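Local coordinates for NHL Repeat Region of D. melanogaster Thin (Drosophila melanogaster, PDB 6D69), which forms the C-terminal NHL-repeat beta-propeller of a longer RING zinc-finger protein that probably acts as a ubiquitin-protein transferase, at residues A[24-29]-A[266-271]; A[248-253]-A[284-289]; A[66-71]-A[79-84]. All coordinates share one frame; numbering follows the deposited sequence.

Contact 1: residues A[24-29]-A[266-271]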
# COMPACT_ATOMS: atom_id res chain seq x y z
N VAL A 24 3.19 5.33 21.80
CA VAL A 24 2.10 4.49 21.28
C VAL A 24 2.64 3.41 20.36
O VAL A 24 2.23 2.24 20.41
CB VAL A 24 1.07 5.37 20.54
CG1 VAL A 24 0.05 4.50 19.81
CG2 VAL A 24 0.42 6.32 21.51
N TYR A 25 3.49 3.82 19.42
CA TYR A 25 4.10 2.90 18.48
C TYR A 25 4.99 1.87 19.17
O TYR A 25 5.04 0.71 18.73
CB TYR A 25 4.88 3.72 17.45
CG TYR A 25 3.99 4.54 16.52
CD1 TYR A 25 2.71 4.09 16.15
CD2 TYR A 25 4.43 5.74 16.00
CE1 TYR A 25 1.92 4.84 15.30
CE2 TYR A 25 3.63 6.49 15.13
CZ TYR A 25 2.39 6.04 14.79
OH TYR A 25 1.61 6.78 13.94
N LEU A 26 5.74 2.26 20.21
CA LEU A 26 6.61 1.29 20.88
C LEU A 26 5.84 0.20 21.61
O LEU A 26 6.39 -0.89 21.80
CB LEU A 26 7.54 1.96 21.87
CG LEU A 26 8.73 2.69 21.25
CD1 LEU A 26 9.37 3.61 22.25
CD2 LEU A 26 9.78 1.75 20.76
N ARG A 27 4.58 0.45 21.99
CA ARG A 27 3.71 -0.54 22.63
C ARG A 27 3.05 -1.50 21.65
O ARG A 27 2.23 -2.34 22.07
CB ARG A 27 2.60 0.14 23.44
CG ARG A 27 3.13 0.85 24.65
CD ARG A 27 2.01 1.33 25.56
NE ARG A 27 1.06 2.18 24.84
CZ ARG A 27 0.99 3.51 24.94
NH1 ARG A 27 1.81 4.17 25.74
NH2 ARG A 27 0.08 4.18 24.23
N LYS A 28 3.32 -1.37 20.35
CA LYS A 28 2.60 -2.16 19.37
C LYS A 28 3.05 -3.60 19.47
O LYS A 28 4.25 -3.87 19.52
CB LYS A 28 2.85 -1.63 17.96
CG LYS A 28 2.21 -0.27 17.64
CD LYS A 28 0.68 -0.27 17.69
CE LYS A 28 0.15 1.12 17.30
NZ LYS A 28 -1.30 1.27 17.46
N ARG A 29 2.09 -4.51 19.57
CA ARG A 29 2.37 -5.93 19.38
C ARG A 29 1.06 -6.69 19.22
O ARG A 29 0.91 -7.49 18.28
CB ARG A 29 3.16 -6.49 20.55
CG ARG A 29 3.73 -7.88 20.26
CD ARG A 29 4.40 -8.54 21.47
NE ARG A 29 5.46 -7.74 22.07
CZ ARG A 29 6.61 -7.41 21.46
NH1 ARG A 29 6.87 -7.79 20.21
NH2 ARG A 29 7.50 -6.66 22.13
N PHE A 266 15.60 3.18 13.07
CA PHE A 266 14.73 2.10 13.51
C PHE A 266 14.10 2.45 14.85
O PHE A 266 14.80 2.88 15.76
CB PHE A 266 15.51 0.79 13.64
CG PHE A 266 14.76 -0.31 14.37
CD1 PHE A 266 13.87 -1.16 13.68
CD2 PHE A 266 14.91 -0.49 15.73
CE1 PHE A 266 13.15 -2.16 14.37
CE2 PHE A 266 14.25 -1.47 16.40
CZ PHE A 266 13.36 -2.31 15.73
N LEU A 267 12.78 2.22 14.97
CA LEU A 267 12.05 2.43 16.22
C LEU A 267 11.59 1.13 16.85
O LEU A 267 11.91 0.86 18.01
CB LEU A 267 10.82 3.34 16.01
CG LEU A 267 10.00 3.57 17.28
CD1 LEU A 267 10.74 4.40 18.33
CD2 LEU A 267 8.71 4.22 16.92
N LYS A 268 10.84 0.31 16.12
CA LYS A 268 10.15 -0.83 16.72
C LYS A 268 9.90 -1.86 15.64
O LYS A 268 9.78 -1.52 14.46
CB LYS A 268 8.84 -0.40 17.39
CG LYS A 268 7.89 -1.50 17.85
CD LYS A 268 8.27 -2.13 19.17
CE LYS A 268 7.12 -3.01 19.64
NZ LYS A 268 7.37 -3.69 20.93
N THR A 269 9.86 -3.12 16.06
CA THR A 269 9.46 -4.23 15.20
C THR A 269 8.54 -5.16 15.99
O THR A 269 8.66 -5.28 17.22
CB THR A 269 10.67 -5.04 14.68
OG1 THR A 269 10.25 -5.92 13.64
CG2 THR A 269 11.25 -5.89 15.76
N PHE A 270 7.61 -5.80 15.28
CA PHE A 270 6.78 -6.82 15.91
C PHE A 270 6.33 -7.79 14.82
O PHE A 270 6.28 -7.43 13.63
CB PHE A 270 5.61 -6.20 16.69
CG PHE A 270 4.63 -5.44 15.84
CD1 PHE A 270 3.51 -6.08 15.31
CD2 PHE A 270 4.82 -4.10 15.56
CE1 PHE A 270 2.61 -5.40 14.51
CE2 PHE A 270 3.93 -3.41 14.74
CZ PHE A 270 2.83 -4.07 14.22
N GLY A 271 6.08 -9.03 15.23
CA GLY A 271 5.55 -10.06 14.36
C GLY A 271 6.59 -11.13 14.02
O GLY A 271 7.81 -10.93 14.11
O HOH W 1 6.10 -9.69 17.83

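Contact 2: residues A[248-253]-A[284-289]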
# COMPACT_ATOMS: atom_id res chain seq x y z
N PHE A 248 6.15 2.94 8.14
CA PHE A 248 5.72 1.61 8.52
C PHE A 248 5.99 0.67 7.36
O PHE A 248 5.59 0.94 6.23
CB PHE A 248 4.22 1.62 8.86
CG PHE A 248 3.90 2.52 10.01
CD1 PHE A 248 3.81 2.03 11.27
CD2 PHE A 248 3.70 3.88 9.81
CE1 PHE A 248 3.51 2.86 12.32
CE2 PHE A 248 3.43 4.70 10.85
CZ PHE A 248 3.34 4.18 12.11
N VAL A 249 6.70 -0.42 7.63
CA VAL A 249 7.09 -1.35 6.58
C VAL A 249 6.67 -2.77 6.91
O VAL A 249 6.99 -3.30 7.98
CB VAL A 249 8.60 -1.31 6.35
CG1 VAL A 249 8.94 -2.20 5.14
CG2 VAL A 249 9.02 0.15 6.16
N ALA A 250 6.00 -3.41 5.94
CA ALA A 250 5.78 -4.85 5.92
C ALA A 250 7.07 -5.54 5.47
O ALA A 250 7.38 -5.60 4.28
CB ALA A 250 4.64 -5.20 4.97
N ASP A 251 7.85 -6.04 6.43
CA ASP A 251 9.11 -6.70 6.10
C ASP A 251 8.79 -8.18 5.80
O ASP A 251 8.91 -9.05 6.66
CB ASP A 251 10.08 -6.53 7.25
CG ASP A 251 11.44 -7.12 6.95
OD1 ASP A 251 11.63 -7.52 5.79
OD2 ASP A 251 12.29 -7.20 7.85
N SER A 252 8.37 -8.46 4.56
CA SER A 252 7.71 -9.75 4.31
C SER A 252 8.68 -10.91 4.45
O SER A 252 8.38 -11.91 5.10
CB SER A 252 7.06 -9.76 2.94
OG SER A 252 8.05 -9.92 1.94
N GLY A 253 9.87 -10.75 3.89
CA GLY A 253 10.88 -11.78 4.02
C GLY A 253 11.20 -12.13 5.45
O GLY A 253 11.50 -13.29 5.74
N GLU A 284 1.48 -8.21 2.88
CA GLU A 284 1.32 -7.39 1.68
C GLU A 284 1.15 -5.94 2.09
O GLU A 284 2.09 -5.37 2.68
CB GLU A 284 0.16 -7.89 0.80
CG GLU A 284 0.46 -9.19 0.06
CD GLU A 284 1.43 -9.00 -1.10
OE1 GLU A 284 1.94 -7.87 -1.29
OE2 GLU A 284 1.68 -9.98 -1.82
N GLY A 285 -0.00 -5.33 1.80
CA GLY A 285 -0.19 -3.91 2.01
C GLY A 285 -0.21 -3.48 3.48
O GLY A 285 -0.48 -4.27 4.39
N VAL A 286 0.07 -2.20 3.69
CA VAL A 286 0.14 -1.60 5.03
C VAL A 286 -0.50 -0.22 5.04
O VAL A 286 -0.27 0.58 4.13
CB VAL A 286 1.59 -1.50 5.50
CG1 VAL A 286 1.66 -0.83 6.81
CG2 VAL A 286 2.13 -2.84 5.65
N ALA A 287 -1.24 0.10 6.10
CA ALA A 287 -1.80 1.45 6.20
C ALA A 287 -1.86 1.85 7.66
O ALA A 287 -1.82 1.01 8.56
CB ALA A 287 -3.20 1.57 5.57
N ILE A 288 -1.95 3.16 7.89
CA ILE A 288 -1.82 3.75 9.22
C ILE A 288 -2.99 4.71 9.43
O ILE A 288 -3.20 5.63 8.63
CB ILE A 288 -0.46 4.45 9.38
CG1 ILE A 288 -0.32 5.13 10.75
CG2 ILE A 288 -0.23 5.46 8.28
CD1 ILE A 288 -0.17 4.18 11.90
N MET A 289 -3.79 4.43 10.44
CA MET A 289 -4.89 5.30 10.80
C MET A 289 -4.34 6.54 11.52
O MET A 289 -3.21 6.55 12.03
CB MET A 289 -5.86 4.55 11.69
CG MET A 289 -6.85 3.62 11.01
SD MET A 289 -7.84 2.90 12.35
CE MET A 289 -8.73 1.60 11.54

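Contact 3: residues A[66-71]-A[79-84]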
# COMPACT_ATOMS: atom_id res chain seq x y z
N ASN A 66 -10.70 -12.31 -5.11
CA ASN A 66 -12.12 -12.12 -5.35
C ASN A 66 -12.40 -10.94 -6.27
O ASN A 66 -13.56 -10.58 -6.44
CB ASN A 66 -12.88 -11.95 -4.04
CG ASN A 66 -13.03 -13.24 -3.28
OD1 ASN A 66 -13.29 -14.29 -3.86
ND2 ASN A 66 -12.88 -13.17 -1.96
N HIS A 67 -11.37 -10.33 -6.86
CA HIS A 67 -11.58 -9.34 -7.92
C HIS A 67 -12.45 -8.19 -7.44
O HIS A 67 -13.33 -7.70 -8.17
CB HIS A 67 -12.18 -9.99 -9.17
CG HIS A 67 -11.44 -11.22 -9.60
ND1 HIS A 67 -10.15 -11.18 -10.05
CD2 HIS A 67 -11.79 -12.53 -9.58
CE1 HIS A 67 -9.72 -12.40 -10.29
NE2 HIS A 67 -10.70 -13.24 -10.02
N ARG A 68 -12.21 -7.74 -6.21
CA ARG A 68 -13.09 -6.74 -5.62
C ARG A 68 -12.35 -5.94 -4.58
O ARG A 68 -11.29 -6.35 -4.07
CB ARG A 68 -14.32 -7.40 -4.98
CG ARG A 68 -13.98 -8.28 -3.80
CD ARG A 68 -15.25 -8.81 -3.16
NE ARG A 68 -15.03 -9.76 -2.07
CZ ARG A 68 -16.02 -10.33 -1.40
NH1 ARG A 68 -17.27 -10.04 -1.73
NH2 ARG A 68 -15.78 -11.19 -0.43
N VAL A 69 -12.93 -4.80 -4.26
CA VAL A 69 -12.57 -4.00 -3.09
C VAL A 69 -13.68 -4.15 -2.07
O VAL A 69 -14.87 -4.17 -2.43
CB VAL A 69 -12.38 -2.52 -3.46
CG1 VAL A 69 -12.31 -1.70 -2.22
CG2 VAL A 69 -11.16 -2.36 -4.29
N GLN A 70 -13.30 -4.26 -0.78
CA GLN A 70 -14.26 -4.22 0.32
C GLN A 70 -13.92 -3.09 1.28
O GLN A 70 -12.74 -2.85 1.57
CB GLN A 70 -14.29 -5.53 1.09
CG GLN A 70 -14.63 -6.75 0.29
CD GLN A 70 -14.69 -7.98 1.19
OE1 GLN A 70 -15.57 -8.11 2.02
NE2 GLN A 70 -13.74 -8.86 1.03
N VAL A 71 -14.95 -2.41 1.80
CA VAL A 71 -14.76 -1.24 2.65
C VAL A 71 -15.41 -1.49 3.99
O VAL A 71 -16.54 -2.00 4.07
CB VAL A 71 -15.31 0.04 2.00
CG1 VAL A 71 -15.02 1.25 2.88
CG2 VAL A 71 -14.65 0.28 0.66
N VAL A 79 -18.97 -2.36 5.27
CA VAL A 79 -19.73 -1.25 4.71
C VAL A 79 -20.25 -1.59 3.32
O VAL A 79 -21.46 -1.61 3.08
CB VAL A 79 -18.88 0.03 4.68
CG1 VAL A 79 -19.69 1.16 4.13
CG2 VAL A 79 -18.40 0.34 6.05
N LYS A 80 -19.34 -1.85 2.37
CA LYS A 80 -19.74 -2.10 0.99
C LYS A 80 -18.60 -2.77 0.24
O LYS A 80 -17.45 -2.70 0.64
CB LYS A 80 -20.12 -0.80 0.28
CG LYS A 80 -18.98 0.20 0.16
CD LYS A 80 -19.43 1.38 -0.67
CE LYS A 80 -18.31 2.40 -0.85
NZ LYS A 80 -18.08 3.27 0.37
N GLU A 81 -18.95 -3.40 -0.87
CA GLU A 81 -17.98 -3.98 -1.77
C GLU A 81 -18.28 -3.53 -3.18
O GLU A 81 -19.41 -3.14 -3.50
CB GLU A 81 -17.98 -5.51 -1.72
CG GLU A 81 -19.28 -6.15 -2.01
CD GLU A 81 -19.12 -7.59 -2.42
OE1 GLU A 81 -18.46 -7.81 -3.46
OE2 GLU A 81 -19.65 -8.48 -1.70
N PHE A 82 -17.26 -3.55 -4.02
CA PHE A 82 -17.54 -3.26 -5.42
C PHE A 82 -16.50 -3.88 -6.32
O PHE A 82 -15.32 -3.97 -5.97
CB PHE A 82 -17.64 -1.76 -5.66
CG PHE A 82 -16.50 -0.97 -5.12
CD1 PHE A 82 -15.33 -0.86 -5.82
CD2 PHE A 82 -16.61 -0.29 -3.92
CE1 PHE A 82 -14.27 -0.09 -5.34
CE2 PHE A 82 -15.56 0.49 -3.43
CZ PHE A 82 -14.40 0.59 -4.13
N GLY A 83 -16.96 -4.31 -7.48
CA GLY A 83 -16.09 -4.83 -8.51
C GLY A 83 -16.28 -6.33 -8.70
O GLY A 83 -16.71 -7.06 -7.82
N GLU A 84 -15.92 -6.77 -9.90
CA GLU A 84 -16.04 -8.18 -10.25
C GLU A 84 -15.02 -8.50 -11.34
O GLU A 84 -14.49 -7.60 -12.00
CB GLU A 84 -17.46 -8.49 -10.68
CG GLU A 84 -18.02 -7.50 -11.69
CD GLU A 84 -19.40 -7.90 -12.17
OE1 GLU A 84 -19.98 -8.84 -11.56
OE2 GLU A 84 -19.89 -7.28 -13.15

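Contact 1: residues A[24-29]-A[266-271]
Leu26 and Leu267 meet where the short helix preceding the NHL beta-propeller, with the loop that follows it, docks on strand 266-273 of the propeller. Their side chains cross at about a right angle, Leu26 CD2 lying 3.7 Å from Leu267 CD1. The other methyl of Leu267, CD2, lies 3.9 Å from Tyr25 CB, and the Tyr25 hydroxyl is hydrogen-bonded to Asp242. The second close-packed patch lies beyond the helix end: Lys28 CB rests 3.8 Å from Phe270 CE2, while its chain bends away at chi2 (-64°) and delivers NZ to the carbonyls of Gly292 and Phe307. Phe307 also packs its ring against Phe270. Leu267 and Lys268 form a classic beta bulge opposite Ile259, which lets these two consecutive side chains both point at the helix end. Lys268 crosses between the patches, and its NZ makes a weak hydrogen bond of 3.1 Å to Leu26 O. The solvent side is looser. There exposed Arg29 stretches past Phe270 in the opposite direction, and its polar link to the strand runs through a water that lies in the guanidinium plane, accepting from Arg29 NH1 at 3.1 Å and from Gly271 N at 2.7 Å.

Contact 2: residues A[248-253]-A[284-289]
Phe248 and Ile288 meet at one end of a buried interface, formed chiefly by apolar side chains, between strands 248-251 and 284-288. The two strands run nearly antiparallel, but their axes come no closer than 7.0 Å and no hydrogen bond joins them; they belong to adjacent blades and meet through side chains. Ile288 CD1 sits over one face of the Phe248 ring, 4.0 Å from its centroid and 29° off the ring normal, a CH-pi contact in which the two side chains cross at about a right angle. A turn at chi2 of Ile288 (71°) swings CD1 over the ring, and its nearest ring atom is Phe248 CZ at 3.5 Å. The same ring also meets the Tyr25 ring edge-to-face and touches Ile294, so the aromatic group is boxed in by several elements.

Val286 fills the middle with both branches. With CG1 opposite its own backbone N (chi1 176°), the methyls spread along the facing strand: CG1 lies 4.1 Å from Phe248 CB, while CG2 reaches Ala250 CB at 3.5 Å. The small Ala250 lets the backbones approach at this end, where its CB also lies 3.4 Å from Glu284 O. The Glu284 side chain leaves in the other direction. Its carboxylate is held by salt bridges from OE2 to Arg49 and Arg299, and OE1 bonds to Tyr191 OH, which gathers partners from well-separated parts of the chain.

Alternate residues of each strand, Phe248 and Ala250 against Val286 and Ile288, thus pack against each other across two successive NHL repeats, the blade-on-blade hydrophobic packing of a beta-propeller.

Contact 3: residues A[66-71]-A[79-84]
Arg68 reaches diagonally across an antiparallel hairpin to Glu81 in a salt bridge. Arg68 NH1 stands 2.8 Å from Glu81 OE2 and donates a hydrogen bond of 3.1 Å to Glu81 OE1. The acceptor lies close to the guanidinium plane, but the nitrogen approaches OE1 from 42° above the carboxylate plane, and the two flat groups are 72° apart. The remaining guanidinium donors are also used: NE forms a salt bridge to Asp63, and NH2 bonds to the carbonyls of Glu41 and Ser44. The amide carbon of Gln70 lies over one guanidinium face, toward the rim; Gln70 OE1 accepts from Gly43 N and Gln70 NE2 donates to Ser44 O.

Five backbone hydrogen bonds join the strands. Val69 and Phe82 form a hydrogen-bonded pair, with Val69 N to Phe82 O at 3.1 Å and Phe82 N to Val69 O at 2.9 Å. Val71 N reaches Lys80 O at 2.8 Å. Val71 O accepts twice, from Val79 N and Lys80 N, because a classic beta bulge sets both residues against Val71. Val69 CB lies over the Phe82 ring, 4.0 Å from its centroid. Gln70 and Glu81 form a polar face with Arg68 beside it, while Val69, Val71 and Phe82 make the other mainly apolar, with the Lys80 amino group reaching Tyr106 OH. The Arg68 charge, shared between two acids, is probably well neutralised.

Overall arrangement
From the N terminus, the chain lays down segment 24-29 before entering the propeller. Contact 3 (66-71 with 79-84) closes first, a short hairpin tying strands 68-72 and 78-85 of an early blade. Contact 2 opens at 248-253; contact 1 closes at 266-271, bridging 236 residues with contact 3 wholly within that span; contact 2 closes last, at 284-289, so contacts 1 and 2 cross. These two touch through Tyr25, which packs on Phe248 and Ile288, and bring the N-terminal helix to the last two repeats. Strand 33-36 pairs with 303-306 there, closing the ring. Contact 3 stands apart, its centre about 31 Å from that of contact 1 and 21 Å from that of contact 2.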